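Local coordinates for protein vanadium-dependent bromoperoxidase (Corallina officinalis, PDB 1QHB) that catalyses the bromination of organic substrates with bromide and hydrogen peroxide, using a vanadate cofactor within a dodecameric enzyme, at residues I227-E232 with E533-A538; I495-F500 with N585-D590. All coordinates share one frame; numbering follows the deposited sequence.

In the fold
Both interactions are buried contacts in which a non-helical segment lies on a helix of the catalytic bundle. In interaction 1 the loop 227-232 meets the helix 530-548; in interaction 2 the C-terminal strand 585-587 and the turn after it cover the end of helix 484-499. The two touch: N535 OD1 faces K497 NZ at 2.9 Å, a probable hydrogen bond, and F589 packs against both N535 and L228. Interaction 1 lies nearer the chain centre and the vanadate site, and pairs an asparagine amide with a loop carbonyl. Interaction 2 relies on a lysine held by uncharged oxygens, farther out and beside a second subunit.

Interaction 1: I227-E232 with E533-A538; sequences ILPGSE and ELNKLA
N535 reaches P229 through a single direct hydrogen bond, ND2 to O at 2.8 Å. It is nearly straight, with an N-H...O angle of 166°, and the donor lies in the carbonyl plane while the oxygen lies in the plane of the asparagine amide. The remaining polar links run through water and charge. A water donates to G230 O and to E533 OE2, each at 2.7 Å, bridging loop and helix. K536 folds back at chi3 (-69°), which puts NZ 2.8 Å from E533 OE2, on the syn lone pair of that oxygen. This salt bridge lies within the helix, but NZ also donates to V233 O and P235 O, farther along the same loop, and so ties the helix lysine to the loop as well.

Residues 228-231 form a beta-turn close to type II, closed by S231 N to L228 O, with P229 and G230 at its corners; it sits on helix 530-548 of the vanadium haloperoxidase helical bundle. At G230 the backbone angles themselves call for glycine.

Van der Waals contacts flank the bond. L228 CB lies 3.8 Å from N535 CB, and its CD1 is 4.2 Å from A538 CB. S231 OG comes 3.4 Å from K536 CA, but its hydrogen-bond partner is D539 OD2, one turn along the helix.

Interaction 2: I495-F500 with N585-D590; sequences ILKAFF and NLPKFD
K497 crosses to P587 with its side chain. CB packs on the ring CD of P587; CG is anti to the carbonyl carbon, and a bend at chi3 (-68°) brings CE and NZ to the proline carbonyl. NZ donates to P587 O at 3.0 Å, nearly along the C=O axis, with a C=O...N angle of 161°. N535 OD1 of helix 530-548 is a further acceptor of the ammonium, as is a water, 3.1 Å from NZ, which in turn donates to K588 O at 3.0 Å. These three acceptors are uncharged, so the positive charge is probably met by the dipoles of carbonyl, amide and water. F589 adds a neighbour without a polar bond: its ring stands obliquely to the lysine tip, CE1 3.4 Å from NZ, and the two side chains cross at about a right angle.

The backbone of K497 takes part too. A water lies 2.9 Å from K497 O and 2.7 Å from N585 O and can link the two carbonyls, though other acceptors compete for its protons.

At A498 the contact turns apolar and the backbones come closest. The methyl CB lies 4.2 Å from L586 CB, and the leucine's CD1 lies over the amide N of A498. The small A498 is consistent with the close approach, 6.7 Å between the axes of 495-499 and 585-587, at 133° between their directions. L586 also rests on I568 of helix 553-574, while N585 and K588 pack on L41 and F35 of a neighbouring subunit.

Strand 585-587 pairs with strand 593-595, and the arrangement is that of the first strand of a C-terminal beta-hairpin packed against the last turn of a bundle helix, the same helix whose start carries the vanadate-binding G484 and H485.

Interaction 1: I227-E232 with E533-A538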
ATOM      1  N   ILE A 227     -22.953  42.331  19.390  1.00 13.63           N
ATOM      2  CA  ILE A 227     -23.029  42.809  18.025  1.00 11.85           C
ATOM      3  C   ILE A 227     -23.401  41.734  17.015  1.00 13.95           C
ATOM      4  O   ILE A 227     -23.164  41.925  15.820  1.00 12.77           O
ATOM      5  CB  ILE A 227     -21.653  43.409  17.580  1.00 16.00           C
ATOM      6  CG1 ILE A 227     -20.537  42.360  17.729  1.00 16.10           C
ATOM      7  CG2 ILE A 227     -21.385  44.660  18.377  1.00 10.48           C
ATOM      8  CD1 ILE A 227     -19.148  42.872  17.366  1.00 14.20           C
ATOM      9  N   LEU A 228     -23.900  40.578  17.411  1.00 11.95           N
ATOM     10  CA  LEU A 228     -24.351  39.579  16.462  1.00 12.14           C
ATOM     11  C   LEU A 228     -25.578  40.195  15.782  1.00 12.31           C
ATOM     12  O   LEU A 228     -26.271  40.938  16.424  1.00 15.31           O
ATOM     13  CB  LEU A 228     -24.797  38.260  17.142  1.00  7.95           C
ATOM     14  CG  LEU A 228     -23.613  37.589  17.846  1.00 13.46           C
ATOM     15  CD1 LEU A 228     -23.984  36.281  18.483  1.00  8.26           C
ATOM     16  CD2 LEU A 228     -22.459  37.401  16.854  1.00  7.89           C
ATOM     17  N   PRO A 229     -25.789  39.912  14.517  1.00 12.35           N
ATOM     18  CA  PRO A 229     -26.917  40.432  13.792  1.00 13.48           C
ATOM     19  C   PRO A 229     -28.198  40.013  14.508  1.00 12.78           C
ATOM     20  O   PRO A 229     -28.378  38.804  14.716  1.00 13.83           O
ATOM     21  CB  PRO A 229     -26.845  39.820  12.389  1.00 10.27           C
ATOM     22  CG  PRO A 229     -25.469  39.292  12.301  1.00 13.59           C
ATOM     23  CD  PRO A 229     -24.897  39.062  13.672  1.00 11.58           C
ATOM     24  N   GLY A 230     -29.016  41.005  14.838  1.00 11.41           N
ATOM     25  CA  GLY A 230     -30.290  40.648  15.507  1.00 11.78           C
ATOM     26  C   GLY A 230     -30.259  41.131  16.957  1.00 13.08           C
ATOM     27  O   GLY A 230     -31.328  41.498  17.484  1.00 13.80           O
ATOM     28  N   SER A 231     -29.095  41.156  17.600  1.00 11.62           N
ATOM     29  CA  SER A 231     -28.985  41.608  18.966  1.00 12.31           C
ATOM     30  C   SER A 231     -29.354  43.064  19.222  1.00 15.13           C
ATOM     31  O   SER A 231     -29.805  43.390  20.333  1.00 14.98           O
ATOM     32  CB  SER A 231     -27.545  41.428  19.515  1.00 11.15           C
ATOM     33  OG  SER A 231     -27.377  40.030  19.716  1.00 18.04           O
ATOM     34  N   GLU A 232     -29.182  43.926  18.229  1.00 14.06           N
ATOM     35  CA  GLU A 232     -29.535  45.331  18.382  1.00 20.30           C
ATOM     36  C   GLU A 232     -30.925  45.707  17.958  1.00 19.29           C
ATOM     37  O   GLU A 232     -31.294  46.863  18.096  1.00 21.49           O
ATOM     38  CB  GLU A 232     -28.463  46.205  17.681  1.00 21.99           C
ATOM     39  CG  GLU A 232     -27.255  46.141  18.618  1.00 45.06           C
ATOM     40  CD  GLU A 232     -25.972  46.791  18.190  1.00 51.81           C
ATOM     41  OE1 GLU A 232     -25.976  47.870  17.582  1.00 62.06           O
ATOM     42  OE2 GLU A 232     -24.897  46.231  18.494  1.00 62.69           O
ATOM     43  N   GLU A 533     -33.299  36.375  16.994  1.00 10.70           N
ATOM     44  CA  GLU A 533     -33.561  36.127  18.396  1.00 10.14           C
ATOM     45  C   GLU A 533     -32.690  34.968  18.933  1.00 11.19           C
ATOM     46  O   GLU A 533     -32.490  34.853  20.145  1.00 10.97           O
ATOM     47  CB  GLU A 533     -35.046  35.819  18.629  1.00 12.44           C
ATOM     48  CG  GLU A 533     -35.954  37.054  18.484  1.00 12.39           C
ATOM     49  CD  GLU A 533     -35.526  38.138  19.475  1.00 14.03           C
ATOM     50  OE1 GLU A 533     -35.759  37.932  20.700  1.00 15.12           O
ATOM     51  OE2 GLU A 533     -34.934  39.130  19.005  1.00 11.43           O
ATOM     52  N   LEU A 534     -32.180  34.104  18.056  1.00  9.80           N
ATOM     53  CA  LEU A 534     -31.266  33.025  18.506  1.00 10.76           C
ATOM     54  C   LEU A 534     -29.889  33.624  18.678  1.00 10.18           C
ATOM     55  O   LEU A 534     -29.176  33.403  19.669  1.00 12.66           O
ATOM     56  CB  LEU A 534     -31.227  31.860  17.538  1.00  9.52           C
ATOM     57  CG  LEU A 534     -32.444  30.934  17.522  1.00 10.70           C
ATOM     58  CD1 LEU A 534     -32.361  29.964  16.320  1.00  6.91           C
ATOM     59  CD2 LEU A 534     -32.550  30.154  18.826  1.00  9.32           C
ATOM     60  N   ASN A 535     -29.501  34.507  17.740  1.00 10.13           N
ATOM     61  CA  ASN A 535     -28.259  35.249  17.859  1.00 11.02           C
ATOM     62  C   ASN A 535     -28.331  36.110  19.113  1.00 11.40           C
ATOM     63  O   ASN A 535     -27.393  36.206  19.907  1.00 14.52           O
ATOM     64  CB  ASN A 535     -27.947  36.155  16.650  1.00  8.09           C
ATOM     65  CG  ASN A 535     -27.547  35.431  15.389  1.00 15.20           C
ATOM     66  OD1 ASN A 535     -27.252  34.224  15.332  1.00 12.30           O
ATOM     67  ND2 ASN A 535     -27.526  36.157  14.265  1.00 12.28           N
ATOM     68  N   LYS A 536     -29.458  36.780  19.354  1.00 13.38           N
ATOM     69  CA  LYS A 536     -29.617  37.603  20.579  1.00 11.38           C
ATOM     70  C   LYS A 536     -29.413  36.794  21.860  1.00  8.93           C
ATOM     71  O   LYS A 536     -28.813  37.250  22.835  1.00 11.61           O
ATOM     72  CB  LYS A 536     -31.024  38.227  20.562  1.00  9.08           C
ATOM     73  CG  LYS A 536     -31.179  39.212  21.737  1.00 12.74           C
ATOM     74  CD  LYS A 536     -32.517  39.917  21.769  1.00 10.67           C
ATOM     75  CE  LYS A 536     -32.678  40.902  20.607  1.00  7.68           C
ATOM     76  NZ  LYS A 536     -34.082  41.350  20.392  1.00  7.22           N
ATOM     77  N   LEU A 537     -30.003  35.598  21.903  1.00  9.76           N
ATOM     78  CA  LEU A 537     -29.911  34.686  23.024  1.00  9.04           C
ATOM     79  C   LEU A 537     -28.456  34.263  23.291  1.00 12.30           C
ATOM     80  O   LEU A 537     -27.958  34.290  24.439  1.00 11.64           O
ATOM     81  CB  LEU A 537     -30.749  33.436  22.724  1.00  9.89           C
ATOM     82  CG  LEU A 537     -30.772  32.315  23.785  1.00 11.22           C
ATOM     83  CD1 LEU A 537     -31.408  32.819  25.060  1.00  8.29           C
ATOM     84  CD2 LEU A 537     -31.545  31.103  23.276  1.00  9.29           C
ATOM     85  N   ALA A 538     -27.728  33.941  22.227  1.00  7.89           N
ATOM     86  CA  ALA A 538     -26.290  33.678  22.361  1.00  8.48           C
ATOM     87  C   ALA A 538     -25.589  34.863  22.970  1.00  9.56           C
ATOM     88  O   ALA A 538     -24.821  34.736  23.919  1.00 11.75           O
ATOM     89  CB  ALA A 538     -25.649  33.356  21.001  1.00  8.07           C
TER
HETATM   90  O   HOH W   1     -33.539  40.094  16.845  1.00 12.10           O

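Interaction 2: I495-F500 with N585-D590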
ATOM      1  N   ILE A 495     -26.319  25.363  15.136  1.00  8.99           N
ATOM      2  CA  ILE A 495     -27.097  24.155  14.804  1.00  7.65           C
ATOM      3  C   ILE A 495     -28.564  24.486  14.632  1.00 11.21           C
ATOM      4  O   ILE A 495     -29.273  23.959  13.742  1.00 10.90           O
ATOM      5  CB  ILE A 495     -26.940  23.109  15.934  1.00 12.41           C
ATOM      6  CG1 ILE A 495     -25.569  22.479  16.011  1.00  9.41           C
ATOM      7  CG2 ILE A 495     -27.998  21.976  15.812  1.00  5.69           C
ATOM      8  CD1 ILE A 495     -25.003  21.932  14.683  1.00  6.09           C
ATOM      9  N   LEU A 496     -29.130  25.237  15.578  1.00  9.05           N
ATOM     10  CA  LEU A 496     -30.537  25.604  15.504  1.00 10.92           C
ATOM     11  C   LEU A 496     -30.830  26.477  14.277  1.00  8.93           C
ATOM     12  O   LEU A 496     -31.900  26.312  13.703  1.00 13.03           O
ATOM     13  CB  LEU A 496     -30.956  26.353  16.783  1.00  8.89           C
ATOM     14  CG  LEU A 496     -30.919  25.553  18.090  1.00 10.93           C
ATOM     15  CD1 LEU A 496     -31.186  26.494  19.278  1.00  8.33           C
ATOM     16  CD2 LEU A 496     -31.908  24.412  18.062  1.00  8.40           C
ATOM     17  N   LYS A 497     -29.958  27.424  13.906  1.00  8.93           N
ATOM     18  CA  LYS A 497     -30.318  28.236  12.721  1.00  9.86           C
ATOM     19  C   LYS A 497     -30.207  27.361  11.467  1.00 11.77           C
ATOM     20  O   LYS A 497     -30.930  27.632  10.546  1.00 10.64           O
ATOM     21  CB  LYS A 497     -29.460  29.463  12.561  1.00  8.28           C
ATOM     22  CG  LYS A 497     -29.505  30.539  13.637  1.00  7.29           C
ATOM     23  CD  LYS A 497     -28.652  31.723  13.288  1.00  8.28           C
ATOM     24  CE  LYS A 497     -27.187  31.359  13.299  1.00  8.89           C
ATOM     25  NZ  LYS A 497     -26.235  32.506  13.256  1.00  8.41           N
ATOM     26  N   ALA A 498     -29.398  26.321  11.364  1.00  8.45           N
ATOM     27  CA  ALA A 498     -29.324  25.429  10.248  1.00  9.80           C
ATOM     28  C   ALA A 498     -30.587  24.554  10.211  1.00  9.53           C
ATOM     29  O   ALA A 498     -31.075  24.239   9.124  1.00 12.83           O
ATOM     30  CB  ALA A 498     -28.136  24.453  10.350  1.00  7.41           C
ATOM     31  N   PHE A 499     -31.021  24.078  11.372  1.00 11.70           N
ATOM     32  CA  PHE A 499     -32.081  23.088  11.359  1.00 11.02           C
ATOM     33  C   PHE A 499     -33.479  23.661  11.197  1.00 13.87           C
ATOM     34  O   PHE A 499     -34.372  22.954  10.705  1.00 12.04           O
ATOM     35  CB  PHE A 499     -31.987  22.337  12.704  1.00  8.26           C
ATOM     36  CG  PHE A 499     -32.284  20.884  12.513  1.00 19.43           C
ATOM     37  CD1 PHE A 499     -33.583  20.446  12.387  1.00 25.36           C
ATOM     38  CD2 PHE A 499     -31.257  19.987  12.436  1.00 22.46           C
ATOM     39  CE1 PHE A 499     -33.842  19.095  12.207  1.00 26.59           C
ATOM     40  CE2 PHE A 499     -31.492  18.652  12.214  1.00 19.05           C
ATOM     41  CZ  PHE A 499     -32.789  18.210  12.113  1.00 25.48           C
ATOM     42  N   PHE A 500     -33.688  24.863  11.692  1.00 12.29           N
ATOM     43  CA  PHE A 500     -35.016  25.492  11.666  1.00 14.27           C
ATOM     44  C   PHE A 500     -35.076  26.499  10.519  1.00 16.44           C
ATOM     45  O   PHE A 500     -34.012  26.787   9.934  1.00 14.08           O
ATOM     46  CB  PHE A 500     -35.415  26.245  12.949  1.00  9.43           C
ATOM     47  CG  PHE A 500     -35.893  25.321  14.032  1.00 12.51           C
ATOM     48  CD1 PHE A 500     -37.209  24.932  14.154  1.00  7.61           C
ATOM     49  CD2 PHE A 500     -34.969  24.834  14.961  1.00  8.63           C
ATOM     50  CE1 PHE A 500     -37.598  24.058  15.152  1.00 12.22           C
ATOM     51  CE2 PHE A 500     -35.359  23.945  15.935  1.00 10.43           C
ATOM     52  CZ  PHE A 500     -36.684  23.559  16.061  1.00 11.11           C
ATOM     53  N   ASN A 585     -29.239  24.965   5.169  1.00 13.37           N
ATOM     54  CA  ASN A 585     -29.085  26.364   4.805  1.00 15.21           C
ATOM     55  C   ASN A 585     -28.659  27.090   6.087  1.00 15.72           C
ATOM     56  O   ASN A 585     -29.497  27.083   6.982  1.00 16.65           O
ATOM     57  CB  ASN A 585     -30.369  26.958   4.240  1.00 14.11           C
ATOM     58  CG  ASN A 585     -30.168  28.425   3.892  1.00 24.12           C
ATOM     59  OD1 ASN A 585     -30.018  28.775   2.728  1.00 25.78           O
ATOM     60  ND2 ASN A 585     -30.154  29.260   4.920  1.00 22.87           N
ATOM     61  N   LEU A 586     -27.442  27.622   6.198  1.00 13.02           N
ATOM     62  CA  LEU A 586     -27.066  28.238   7.477  1.00  9.73           C
ATOM     63  C   LEU A 586     -26.597  29.675   7.403  1.00 11.65           C
ATOM     64  O   LEU A 586     -25.538  30.014   6.852  1.00 15.47           O
ATOM     65  CB  LEU A 586     -25.991  27.374   8.147  1.00 12.00           C
ATOM     66  CG  LEU A 586     -25.126  27.974   9.268  1.00 17.79           C
ATOM     67  CD1 LEU A 586     -25.992  28.352  10.452  1.00 17.74           C
ATOM     68  CD2 LEU A 586     -24.062  26.981   9.665  1.00 21.39           C
ATOM     69  N   PRO A 587     -27.358  30.570   8.014  1.00 12.14           N
ATOM     70  CA  PRO A 587     -27.016  31.988   8.044  1.00 11.17           C
ATOM     71  C   PRO A 587     -25.914  32.166   9.068  1.00 12.95           C
ATOM     72  O   PRO A 587     -26.201  32.045  10.269  1.00 11.48           O
ATOM     73  CB  PRO A 587     -28.290  32.699   8.457  1.00 11.63           C
ATOM     74  CG  PRO A 587     -29.270  31.684   8.883  1.00 11.60           C
ATOM     75  CD  PRO A 587     -28.703  30.319   8.589  1.00 12.28           C
ATOM     76  N   LYS A 588     -24.698  32.523   8.664  1.00 10.11           N
ATOM     77  CA  LYS A 588     -23.616  32.675   9.631  1.00  8.68           C
ATOM     78  C   LYS A 588     -23.677  33.980  10.400  1.00 10.57           C
ATOM     79  O   LYS A 588     -24.401  34.912  10.040  1.00 10.81           O
ATOM     80  CB  LYS A 588     -22.267  32.539   8.920  1.00  8.49           C
ATOM     81  CG  LYS A 588     -22.095  31.152   8.262  1.00  9.02           C
ATOM     82  CD  LYS A 588     -20.855  31.109   7.386  1.00 18.15           C
ATOM     83  CE  LYS A 588     -19.591  31.462   8.191  1.00 16.30           C
ATOM     84  NZ  LYS A 588     -18.442  31.675   7.285  1.00 27.76           N
ATOM     85  N   PHE A 589     -22.855  34.138  11.456  1.00  8.04           N
ATOM     86  CA  PHE A 589     -22.792  35.396  12.177  1.00  9.53           C
ATOM     87  C   PHE A 589     -22.286  36.546  11.301  1.00 13.82           C
ATOM     88  O   PHE A 589     -22.495  37.706  11.644  1.00 13.95           O
ATOM     89  CB  PHE A 589     -21.885  35.299  13.397  1.00  6.25           C
ATOM     90  CG  PHE A 589     -22.386  34.345  14.464  1.00  8.20           C
ATOM     91  CD1 PHE A 589     -23.689  34.334  14.858  1.00  7.26           C
ATOM     92  CD2 PHE A 589     -21.509  33.467  15.066  1.00  8.72           C
ATOM     93  CE1 PHE A 589     -24.152  33.455  15.819  1.00 11.81           C
ATOM     94  CE2 PHE A 589     -21.947  32.594  16.025  1.00  8.91           C
ATOM     95  CZ  PHE A 589     -23.282  32.584  16.416  1.00 11.20           C
ATOM     96  N   ASP A 590     -21.581  36.322  10.189  1.00 12.53           N
ATOM     97  CA  ASP A 590     -21.052  37.404   9.376  1.00 12.56           C
ATOM     98  C   ASP A 590     -22.069  37.828   8.326  1.00 13.98           C
ATOM     99  O   ASP A 590     -21.715  38.639   7.486  1.00 14.82           O
ATOM    100  CB  ASP A 590     -19.764  37.047   8.628  1.00  9.84           C
ATOM    101  CG  ASP A 590     -19.885  35.885   7.678  1.00 13.64           C
ATOM    102  OD1 ASP A 590     -20.986  35.377   7.327  1.00 12.27           O
ATOM    103  OD2 ASP A 590     -18.821  35.412   7.253  1.00 18.32           O
TER
HETATM  104  O   HOH W   2     -32.060  27.451   7.887  1.00 14.34           O
HETATM  105  O   HOH W   3     -26.968  35.068  11.612  1.00 15.75           O